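Long-range contacts in phosphoribosylglycinamide synthetase (Anaerococcus prevotii, PDB 4DIM), which probably acts as an ATP-dependent ligase of the ATP-grasp superfamily, binding ATP and metal ions: residues A125-R131 and D183-E189; Y218-V224 and F367-N371. All coordinates share one frame. Numbering follows the deposited sequence.

Contact 1. Residues A125-R131 and D183-E189; sequences ARHFVVR and DYCIVEE
Two extended segments run antiparallel, with H127 facing E188 as a non-hydrogen-bonded pair (CA-CA 4.3 Å) and F128 facing V187 as a hydrogen-bonded pair (CA-CA 5.5 Å). F128 N donates to V187 O at 3.0 Å and V187 N to F128 O at 3.1 Å. Beyond this pair, E189 N gives to R126 O (3.1 Å) and C185 N to V130 O (3.2 Å). Strand 127-128 is an outermost strand of the four-stranded antiparallel sheet in the ATP-grasp region, with 186-189 next to it; I186 and E188 bond through their backbones to strand 147-150 instead. F128 CB and V187 CG1 are 4.0 Å apart on one face, where both side chains touch A139 of helix 133-141, while H127 and E188 lie on the other, touching K114 of helix 110-120. E189 OE2 accepts from R126 N (2.8 Å); E189 OE1 forms a salt bridge with R126 NH2 (3.1 Å) and also accepts from K144 N. R131 NE and D183 OD2, 3.3 Å apart, attract by charge alone.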
loop_
_atom_site.group_PDB
_atom_site.type_symbol
_atom_site.label_atom_id
_atom_site.label_comp_id
_atom_site.label_asym_id
_atom_site.label_seq_id
_atom_site.Cartn_x
_atom_site.Cartn_y
_atom_site.Cartn_z
ATOM N N ALA A 125 5.514 -3.971 17.276
ATOM C CA ALA A 125 5.051 -3.342 18.533
ATOM C C ALA A 125 4.099 -4.319 19.234
ATOM O O ALA A 125 2.980 -4.528 18.778
ATOM C CB ALA A 125 4.326 -2.025 18.252
ATOM N N ARG A 126 4.561 -4.960 20.295
ATOM C CA ARG A 126 3.777 -5.972 20.991
ATOM C C ARG A 126 2.649 -5.322 21.773
ATOM O O ARG A 126 2.778 -4.163 22.180
ATOM C CB ARG A 126 4.694 -6.775 21.932
ATOM C CG ARG A 126 5.826 -7.547 21.201
ATOM C CD ARG A 126 6.839 -8.191 22.150
ATOM N NE ARG A 126 7.546 -7.187 22.950
ATOM C CZ ARG A 126 8.371 -7.445 23.960
ATOM N NH1 ARG A 126 8.637 -8.703 24.310
ATOM N NH2 ARG A 126 8.943 -6.449 24.627
ATOM N N HIS A 127 1.538 -6.056 21.974
ATOM C CA HIS A 127 0.397 -5.504 22.710
ATOM C C HIS A 127 -0.291 -6.501 23.596
ATOM O O HIS A 127 -0.333 -7.710 23.333
ATOM C CB HIS A 127 -0.655 -4.895 21.762
ATOM C CG HIS A 127 -1.500 -5.886 21.011
ATOM N ND1 HIS A 127 -2.683 -6.376 21.522
ATOM C CD2 HIS A 127 -1.313 -6.409 19.786
ATOM C CE1 HIS A 127 -3.178 -7.179 20.592
ATOM N NE2 HIS A 127 -2.393 -7.218 19.523
ATOM N N PHE A 128 -0.933 -5.941 24.610
ATOM C CA PHE A 128 -1.705 -6.718 25.561
ATOM C C PHE A 128 -3.109 -6.130 25.724
ATOM O O PHE A 128 -3.275 -4.912 25.860
ATOM C CB PHE A 128 -0.950 -6.785 26.899
ATOM C CG PHE A 128 0.146 -7.819 26.853
ATOM C CD1 PHE A 128 -0.156 -9.175 26.882
ATOM C CD2 PHE A 128 1.460 -7.445 26.638
ATOM C CE1 PHE A 128 0.848 -10.137 26.797
ATOM C CE2 PHE A 128 2.474 -8.409 26.545
ATOM C CZ PHE A 128 2.163 -9.751 26.643
ATOM N N VAL A 129 -4.109 -7.032 25.709
ATOM C CA VAL A 129 -5.545 -6.702 25.855
ATOM C C VAL A 129 -5.919 -6.785 27.368
ATOM O O VAL A 129 -6.507 -7.758 27.827
ATOM C CB VAL A 129 -6.483 -7.569 24.945
ATOM C CG1 VAL A 129 -6.625 -6.964 23.549
ATOM C CG2 VAL A 129 -6.016 -9.027 24.836
ATOM N N VAL A 130 -5.505 -5.759 28.127
ATOM C CA VAL A 130 -5.712 -5.597 29.574
ATOM C C VAL A 130 -7.226 -5.380 29.934
ATOM O O VAL A 130 -7.963 -4.772 29.164
ATOM C CB VAL A 130 -4.823 -4.413 30.101
ATOM C CG1 VAL A 130 -5.020 -3.126 29.304
ATOM C CG2 VAL A 130 -5.043 -4.132 31.575
ATOM N N ARG A 131 -7.671 -5.879 31.107
ATOM C CA ARG A 131 -9.057 -5.696 31.625
ATOM C C ARG A 131 -9.086 -5.050 33.055
ATOM O O ARG A 131 -10.170 -4.683 33.494
ATOM C CB ARG A 131 -9.860 -7.029 31.613
ATOM C CG ARG A 131 -10.557 -7.254 30.268
ATOM C CD ARG A 131 -11.021 -8.674 29.985
ATOM N NE ARG A 131 -11.539 -8.797 28.615
ATOM C CZ ARG A 131 -12.082 -9.895 28.088
ATOM N NH1 ARG A 131 -12.198 -11.005 28.813
ATOM N NH2 ARG A 131 -12.517 -9.890 26.832
ATOM N N ASP A 183 -15.193 -3.425 28.060
ATOM C CA ASP A 183 -14.610 -3.616 29.408
ATOM C C ASP A 183 -13.078 -3.691 29.323
ATOM O O ASP A 183 -12.434 -3.928 30.346
ATOM C CB ASP A 183 -15.158 -4.866 30.142
ATOM C CG ASP A 183 -14.636 -6.243 29.712
ATOM O OD1 ASP A 183 -15.118 -7.269 30.278
ATOM O OD2 ASP A 183 -13.758 -6.301 28.811
ATOM N N TYR A 184 -12.490 -3.521 28.125
ATOM C CA TYR A 184 -11.059 -3.655 27.989
ATOM C C TYR A 184 -10.456 -2.502 27.242
ATOM O O TYR A 184 -11.123 -1.692 26.602
ATOM C CB TYR A 184 -10.713 -4.989 27.323
ATOM C CG TYR A 184 -11.121 -5.083 25.881
ATOM C CD1 TYR A 184 -10.202 -4.855 24.858
ATOM C CD2 TYR A 184 -12.424 -5.404 25.526
ATOM C CE1 TYR A 184 -10.585 -4.887 23.518
ATOM C CE2 TYR A 184 -12.825 -5.436 24.190
ATOM C CZ TYR A 184 -11.896 -5.190 23.184
ATOM O OH TYR A 184 -12.279 -5.244 21.861
ATOM N N CYS A 185 -9.150 -2.475 27.356
ATOM C CA CYS A 185 -8.181 -1.518 26.895
ATOM C C CYS A 185 -7.062 -2.243 26.137
ATOM O O CYS A 185 -6.881 -3.460 26.273
ATOM C CB CYS A 185 -7.609 -0.804 28.118
ATOM S SG CYS A 185 -7.771 0.984 28.069
ATOM N N ILE A 186 -6.257 -1.477 25.404
ATOM C CA ILE A 186 -5.085 -2.024 24.770
ATOM C C ILE A 186 -3.937 -1.177 25.254
ATOM O O ILE A 186 -3.988 0.056 25.217
ATOM C CB ILE A 186 -5.177 -2.166 23.221
ATOM C CG1 ILE A 186 -6.041 -3.414 22.897
ATOM C CG2 ILE A 186 -3.791 -2.342 22.571
ATOM C CD1 ILE A 186 -6.485 -3.551 21.490
ATOM N N VAL A 187 -2.958 -1.854 25.831
ATOM C CA VAL A 187 -1.690 -1.236 26.205
ATOM C C VAL A 187 -0.716 -1.768 25.149
ATOM O O VAL A 187 -0.611 -2.986 24.942
ATOM C CB VAL A 187 -1.232 -1.437 27.681
ATOM C CG1 VAL A 187 -0.982 -2.911 28.024
ATOM C CG2 VAL A 187 0.007 -0.603 27.960
ATOM N N GLU A 188 -0.137 -0.867 24.378
ATOM C CA GLU A 188 0.757 -1.267 23.283
ATOM C C GLU A 188 2.049 -0.502 23.335
ATOM O O GLU A 188 2.051 0.685 23.650
ATOM C CB GLU A 188 0.055 -1.031 21.931
ATOM C CG GLU A 188 0.831 -1.526 20.736
ATOM C CD GLU A 188 0.109 -1.393 19.422
ATOM O OE1 GLU A 188 0.022 -0.253 18.910
ATOM O OE2 GLU A 188 -0.311 -2.436 18.872
ATOM N N GLU A 189 3.145 -1.165 22.957
ATOM C CA GLU A 189 4.459 -0.520 22.863
ATOM C C GLU A 189 4.397 0.631 21.885
ATOM O O GLU A 189 3.852 0.491 20.775
ATOM C CB GLU A 189 5.526 -1.503 22.370
ATOM C CG GLU A 189 5.862 -2.642 23.312
ATOM C CD GLU A 189 6.950 -3.538 22.756
ATOM O OE1 GLU A 189 7.938 -3.807 23.478
ATOM O OE2 GLU A 189 6.803 -3.994 21.599
#

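Contact 2. Residues Y218-V224 and F367-N371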
loop_
_atom_site.group_PDB
_atom_site.type_symbol
_atom_site.label_atom_id
_atom_site.label_comp_id
_atom_site.label_asym_id
_atom_site.label_seq_id
_atom_site.Cartn_x
_atom_site.Cartn_y
_atom_site.Cartn_z
ATOM N N TYR A 218 2.946 14.614 3.876
ATOM C CA TYR A 218 2.458 15.983 4.087
ATOM C C TYR A 218 1.527 15.980 5.279
ATOM O O TYR A 218 0.537 15.245 5.276
ATOM C CB TYR A 218 1.737 16.551 2.852
ATOM C CG TYR A 218 1.377 18.018 2.998
ATOM C CD1 TYR A 218 2.300 19.015 2.704
ATOM C CD2 TYR A 218 0.138 18.407 3.503
ATOM C CE1 TYR A 218 1.984 20.363 2.854
ATOM C CE2 TYR A 218 -0.187 19.755 3.671
ATOM C CZ TYR A 218 0.739 20.735 3.345
ATOM O OH TYR A 218 0.451 22.082 3.497
HETATM N N MSE A 219 1.840 16.806 6.295
HETATM C CA MSE A 219 1.046 16.917 7.518
HETATM C C MSE A 219 0.000 18.030 7.397
HETATM O O MSE A 219 0.346 19.195 7.152
HETATM C CB MSE A 219 1.965 17.195 8.731
HETATM C CG MSE A 219 1.228 17.272 10.089
HETATM SE SE MSE A 219 0.081 15.741 10.493
HETATM C CE MSE A 219 1.439 14.481 10.989
ATOM N N SER A 220 -1.277 17.651 7.595
ATOM C CA SER A 220 -2.435 18.554 7.600
ATOM C C SER A 220 -3.305 18.207 8.827
ATOM O O SER A 220 -3.361 18.988 9.785
ATOM C CB SER A 220 -3.217 18.434 6.290
ATOM O OG SER A 220 -3.366 17.084 5.888
ATOM N N HIS A 221 -3.941 17.016 8.792
ATOM C CA HIS A 221 -4.755 16.452 9.873
ATOM C C HIS A 221 -4.004 15.244 10.380
ATOM O O HIS A 221 -3.509 15.242 11.509
ATOM C CB HIS A 221 -6.176 16.135 9.372
ATOM C CG HIS A 221 -7.077 17.318 9.537
ATOM N ND1 HIS A 221 -6.682 18.586 9.125
ATOM C CD2 HIS A 221 -8.277 17.414 10.151
ATOM C CE1 HIS A 221 -7.667 19.401 9.466
ATOM N NE2 HIS A 221 -8.647 18.742 10.094
ATOM N N THR A 222 -3.829 14.269 9.500
ATOM C CA THR A 222 -2.963 13.127 9.715
ATOM C C THR A 222 -1.804 13.368 8.769
ATOM O O THR A 222 -1.781 14.399 8.090
ATOM C CB THR A 222 -3.705 11.785 9.493
ATOM O OG1 THR A 222 -2.858 10.728 9.958
ATOM C CG2 THR A 222 -4.095 11.520 8.017
ATOM N N ALA A 223 -0.855 12.422 8.698
ATOM C CA ALA A 223 0.264 12.510 7.761
ATOM C C ALA A 223 -0.174 11.846 6.463
ATOM O O ALA A 223 -0.436 10.636 6.451
ATOM C CB ALA A 223 1.502 11.833 8.334
ATOM N N VAL A 224 -0.330 12.639 5.388
ATOM C CA VAL A 224 -0.767 12.102 4.099
ATOM C C VAL A 224 0.454 11.636 3.280
ATOM O O VAL A 224 1.399 12.403 3.114
ATOM C CB VAL A 224 -1.612 13.121 3.286
ATOM C CG1 VAL A 224 -2.131 12.476 1.988
ATOM C CG2 VAL A 224 -2.774 13.656 4.124
ATOM N N PHE A 367 -4.805 21.441 -0.316
ATOM C CA PHE A 367 -4.508 20.068 0.078
ATOM C C PHE A 367 -4.732 19.745 1.548
ATOM O O PHE A 367 -4.146 20.363 2.438
ATOM C CB PHE A 367 -3.072 19.695 -0.281
ATOM C CG PHE A 367 -2.804 18.217 -0.229
ATOM C CD1 PHE A 367 -2.040 17.671 0.787
ATOM C CD2 PHE A 367 -3.283 17.374 -1.221
ATOM C CE1 PHE A 367 -1.774 16.304 0.818
ATOM C CE2 PHE A 367 -3.005 16.010 -1.193
ATOM C CZ PHE A 367 -2.266 15.482 -0.164
ATOM N N GLU A 368 -5.578 18.726 1.758
ATOM C CA GLU A 368 -5.960 18.169 3.056
ATOM C C GLU A 368 -5.953 16.612 2.985
ATOM O O GLU A 368 -5.475 15.992 3.937
ATOM C CB GLU A 368 -7.323 18.739 3.568
ATOM C CG GLU A 368 -8.397 19.009 2.513
ATOM C CD GLU A 368 -9.520 19.946 2.930
ATOM O OE1 GLU A 368 -10.005 19.840 4.081
ATOM O OE2 GLU A 368 -9.941 20.767 2.082
ATOM N N ASN A 369 -6.451 15.985 1.882
ATOM C CA ASN A 369 -6.426 14.522 1.709
ATOM C C ASN A 369 -5.932 14.134 0.316
ATOM O O ASN A 369 -5.810 14.968 -0.570
ATOM C CB ASN A 369 -7.804 13.908 1.973
ATOM C CG ASN A 369 -8.877 14.273 0.971
ATOM O OD1 ASN A 369 -9.016 13.628 -0.068
ATOM N ND2 ASN A 369 -9.697 15.273 1.284
ATOM N N SER A 370 -5.664 12.847 0.137
ATOM C CA SER A 370 -5.137 12.250 -1.098
ATOM C C SER A 370 -5.960 12.538 -2.383
ATOM O O SER A 370 -5.383 12.557 -3.474
ATOM C CB SER A 370 -5.029 10.736 -0.923
ATOM O OG SER A 370 -6.134 10.217 -0.196
ATOM N N ASN A 371 -7.281 12.771 -2.263
ATOM C CA ASN A 371 -8.148 13.018 -3.421
ATOM C C ASN A 371 -8.003 14.452 -3.922
ATOM O O ASN A 371 -8.499 14.761 -5.012
ATOM C CB ASN A 371 -9.611 12.695 -3.097
ATOM C CG ASN A 371 -9.783 11.267 -2.606
ATOM O OD1 ASN A 371 -9.759 10.308 -3.394
ATOM N ND2 ASN A 371 -9.852 11.079 -1.285
#
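F367 and V224 lose the most surface here, 71 and 60 Å², and the rest of the contact is arranged about them. F367 belongs to the loop that leads from strand 363-364 to strand 375-381. Its side chain points at the beta hairpin of strands 206-219 and 223-230, where the mutual backbone bonds of Y218 and V224 (Y218 N to V224 O 2.8 Å, V224 N to Y218 O 2.7 Å) hold the base of the turn. The edge of the F367 ring is directed at the face of Y218 in an offset edge-to-face pair, with centroids 5.5 Å apart and planes at 78°; the closest carbons, Y218 CD2 and F367 CD1, are 3.6 Å apart. V224 CG1 reaches F367 CZ at 3.7 Å, while V224 CG2 lies 3.6 Å from E368 O. V226, farther along the hairpin, also touches both side chains.

E368, which gives up 43 Å², takes part through its backbone: E368 O accepts from S220 OG at 3.1 Å. Its amide N, like that of N369, is bound by D372 OD2, and an Asx turn follows, N369 OD1 receiving N371 N at 2.9 Å. The contact thus combines apolar packing of F367 against Y218 and V224 with a single hydrogen bond across the segments, which ties the hairpin to the loop's backbone and so does not depend on the E368 carboxylate.

How the contacts relate
From the N terminus, the chain first passes through the parallel sheet that includes strand 9-13, then enters segment 125-131. Contact 1 closes when 183-189 returns after 51 intervening residues, which hold helices 133-141 and 166-179 and strands 147-150 and 161-163. The chain then moves into the eight-stranded antiparallel sheet, where contact 2 opens at the hairpin end 218-224 and closes at 367-371 after 142 intervening residues. The two loops are therefore in series, neither nested nor crossed. Contact 1 is local to one sheet, whereas contact 2 ties a hairpin end to the loop between strands 363-364 and 375-381, the latter a strand of the same eight-stranded sheet. Their centres are 29 Å apart.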